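Local structure of trehalose monomycolate transport factor A (Mycolicibacterium smegmatis MC2 155, 6T84) at residues V80-V85 against V178-P183. The protein is required for the MmpL3-dependent transport of trehalose monomycolate to the cell wall, and for growth and cell elongation. Residues are numbered along the deposited sequence; the frame is centred on the assembly and turned at random.
Sequences VGTNVV and VLPPVP
Thr-82 and Pro-181 bring the two irregular loops closest, CA to CA 4.7 Å, where the chain leading into strand 86-90 meets the proline-rich tail that follows helix 159-175, their end-to-end directions 96° apart. Thr-82 has OG1 anti to its backbone N (chi1 -178°), and this hydroxyl does two jobs: OG1 donates to Pro-180 O at 2.7 Å, in the carbonyl plane, and accepts from Val-84 N at 3.1 Å, forming an ST turn. Its CG2 lies against Leu-179 CD1, so threonine serves both polar and apolar neighbours. Val-84 divides its branches, CG1 meeting Leu-179 CD2 and CG2 packing on Pro-180 CD at 3.6 Å. Farther out, the Asn-83 side chain crosses that of Val-182 at about a right angle, with ND2 3.4 Å from Pro-183 CD. Val-182 CG2 rests on the Gly-81 carbonyl carbon, and Gly-81 O takes a CA-H...O contact from Pro-181 CA at 3.4 Å. Pro-180, Pro-181 and Pro-183 lack an N-H and suit an extended tail outside any sheet. Val-182 N does have one, but its bond to Gly-81 O is weak; a water joins the same two atoms, and two more link the loops elsewhere. The chemistry implies that one direct hydroxyl bond, bridging waters and small apolar contacts dock the tail of the N-terminal domain, inferred to be cytoplasmic.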
ATOM      1  N   VAL A  80       4.029 -14.922  -3.459  1.00 34.20           N
ATOM      2  CA  VAL A  80       5.367 -15.170  -3.982  1.00 34.91           C
ATOM      3  C   VAL A  80       6.162 -13.869  -3.936  1.00 32.28           C
ATOM      4  O   VAL A  80       5.725 -12.858  -4.489  1.00 31.54           O
ATOM      5  CB  VAL A  80       5.302 -15.720  -5.419  1.00 39.93           C
ATOM      6  CG1 VAL A  80       6.699 -16.123  -5.897  1.00 38.61           C
ATOM      7  CG2 VAL A  80       4.291 -16.879  -5.510  1.00 34.01           C
ATOM      8  N   GLY A  81       7.346 -13.900  -3.317  1.00 31.47           N
ATOM      9  CA  GLY A  81       8.160 -12.694  -3.212  1.00 30.41           C
ATOM     10  C   GLY A  81       8.786 -12.252  -4.528  1.00 29.50           C
ATOM     11  O   GLY A  81       8.917 -13.007  -5.498  1.00 31.47           O
ATOM     12  N   THR A  82       9.170 -10.972  -4.560  1.00 26.71           N
ATOM     13  CA  THR A  82       9.912 -10.430  -5.689  1.00 26.09           C
ATOM     14  C   THR A  82      10.967  -9.459  -5.198  1.00 24.90           C
ATOM     15  O   THR A  82      10.782  -8.823  -4.165  1.00 25.82           O
ATOM     16  CB  THR A  82       8.972  -9.691  -6.665  1.00 26.60           C
ATOM     17  OG1 THR A  82       9.736  -9.221  -7.777  1.00 26.67           O
ATOM     18  CG2 THR A  82       8.276  -8.419  -6.054  1.00 26.59           C
ATOM     19  N   ASN A  83      12.061  -9.317  -5.952  1.00 24.56           N
ATOM     20  CA  ASN A  83      13.013  -8.258  -5.647  1.00 26.82           C
ATOM     21  C   ASN A  83      12.732  -6.970  -6.407  1.00 25.52           C
ATOM     22  O   ASN A  83      13.440  -5.986  -6.193  1.00 28.02           O
ATOM     23  CB  ASN A  83      14.451  -8.663  -5.973  1.00 33.73           C
ATOM     24  CG  ASN A  83      15.050  -9.587  -4.946  1.00 52.04           C
ATOM     25  OD1 ASN A  83      14.667  -9.589  -3.771  1.00 42.94           O
ATOM     26  ND2 ASN A  83      16.028 -10.365  -5.386  1.00 35.80           N
ATOM     27  N   VAL A  84      11.761  -6.947  -7.289  1.00 24.19           N
ATOM     28  CA  VAL A  84      11.416  -5.695  -7.988  1.00 22.81           C
ATOM     29  C   VAL A  84      10.462  -4.879  -7.119  1.00 21.73           C
ATOM     30  O   VAL A  84       9.567  -5.442  -6.472  1.00 21.69           O
ATOM     31  CB  VAL A  84      10.769  -6.023  -9.352  1.00 23.52           C
ATOM     32  CG1 VAL A  84      10.322  -4.754 -10.141  1.00 23.72           C
ATOM     33  CG2 VAL A  84      11.735  -6.838 -10.221  1.00 24.76           C
ATOM     34  N   VAL A  85      10.633  -3.553  -7.110  1.00 20.28           N
ATOM     35  CA  VAL A  85       9.701  -2.622  -6.452  1.00 18.76           C
ATOM     36  C   VAL A  85       9.022  -1.799  -7.529  1.00 18.00           C
ATOM     37  O   VAL A  85       9.702  -1.224  -8.374  1.00 18.44           O
ATOM     38  CB  VAL A  85      10.425  -1.695  -5.459  1.00 19.35           C
ATOM     39  CG1 VAL A  85       9.482  -0.576  -4.923  1.00 19.35           C
ATOM     40  CG2 VAL A  85      10.956  -2.511  -4.317  1.00 19.69           C
ATOM     41  N   VAL A 178       2.876 -10.625 -11.748  1.00 26.78           N
ATOM     42  CA  VAL A 178       3.826 -10.862 -12.850  1.00 27.05           C
ATOM     43  C   VAL A 178       5.264 -10.484 -12.515  1.00 27.67           C
ATOM     44  O   VAL A 178       6.173 -10.832 -13.276  1.00 29.86           O
ATOM     45  CB  VAL A 178       3.348 -10.205 -14.169  1.00 29.92           C
ATOM     46  CG1 VAL A 178       1.936 -10.694 -14.505  1.00 36.45           C
ATOM     47  CG2 VAL A 178       3.417  -8.706 -14.064  1.00 28.35           C
ATOM     48  N   LEU A 179       5.518  -9.822 -11.378  1.00 26.54           N
ATOM     49  CA  LEU A 179       6.889  -9.456 -11.047  1.00 25.50           C
ATOM     50  C   LEU A 179       7.716 -10.720 -10.791  1.00 27.63           C
ATOM     51  O   LEU A 179       7.196 -11.712 -10.243  1.00 28.57           O
ATOM     52  CB  LEU A 179       6.916  -8.560  -9.813  1.00 23.47           C
ATOM     53  CG  LEU A 179       6.292  -7.161 -10.029  1.00 22.13           C
ATOM     54  CD1 LEU A 179       6.394  -6.354  -8.728  1.00 21.98           C
ATOM     55  CD2 LEU A 179       6.923  -6.488 -11.324  1.00 22.54           C
ATOM     56  N   PRO A 180       8.998 -10.718 -11.164  1.00 29.18           N
ATOM     57  CA  PRO A 180       9.757 -11.980 -11.175  1.00 30.56           C
ATOM     58  C   PRO A 180      10.034 -12.468  -9.765  1.00 32.47           C
ATOM     59  O   PRO A 180      10.160 -11.671  -8.824  1.00 31.71           O
ATOM     60  CB  PRO A 180      11.058 -11.606 -11.918  1.00 30.39           C
ATOM     61  CG  PRO A 180      11.170 -10.097 -11.768  1.00 30.26           C
ATOM     62  CD  PRO A 180       9.784  -9.561 -11.639  1.00 29.79           C
ATOM     63  N   PRO A 181      10.144 -13.778  -9.572  1.00 36.19           N
ATOM     64  CA  PRO A 181      10.451 -14.320  -8.239  1.00 39.32           C
ATOM     65  C   PRO A 181      11.861 -13.953  -7.799  1.00 38.81           C
ATOM     66  O   PRO A 181      12.722 -13.585  -8.599  1.00 38.06           O
ATOM     67  CB  PRO A 181      10.322 -15.836  -8.429  1.00 48.77           C
ATOM     68  CG  PRO A 181       9.689 -16.034  -9.807  1.00 61.89           C
ATOM     69  CD  PRO A 181      10.017 -14.813 -10.610  1.00 39.71           C
ATOM     70  N   VAL A 182      12.088 -14.035  -6.492  1.00 39.45           N
ATOM     71  CA  VAL A 182      13.438 -13.794  -5.964  1.00 40.53           C
ATOM     72  C   VAL A 182      14.368 -14.891  -6.468  1.00 49.31           C
ATOM     73  O   VAL A 182      14.044 -16.082  -6.320  1.00 47.25           O
ATOM     74  CB  VAL A 182      13.403 -13.780  -4.446  1.00 35.36           C
ATOM     75  CG1 VAL A 182      14.790 -13.559  -3.878  1.00 32.52           C
ATOM     76  CG2 VAL A 182      12.461 -12.683  -3.996  1.00 34.94           C
ATOM     77  N   PRO A 183      15.512 -14.554  -7.062  1.00 38.18           N
ATOM     78  CA  PRO A 183      16.428 -15.605  -7.530  1.00 65.21           C
ATOM     79  C   PRO A 183      16.943 -16.469  -6.383  1.00 70.19           C
ATOM     80  O   PRO A 183      17.135 -16.008  -5.253  1.00 46.84           O
ATOM     81  CB  PRO A 183      17.570 -14.818  -8.183  1.00 59.44           C
ATOM     82  CG  PRO A 183      17.526 -13.476  -7.527  1.00 65.76           C
ATOM     83  CD  PRO A 183      16.065 -13.205  -7.270  1.00 40.73           C
TER
HETATM   84  O   HOH W   1       7.378 -12.947  -7.667  1.00 34.93           O
HETATM   85  O   HOH W   2      10.072 -15.494  -4.909  1.00 37.44           O
HETATM   86  O   HOH W   3      12.959 -10.570  -8.194  1.00 28.22           O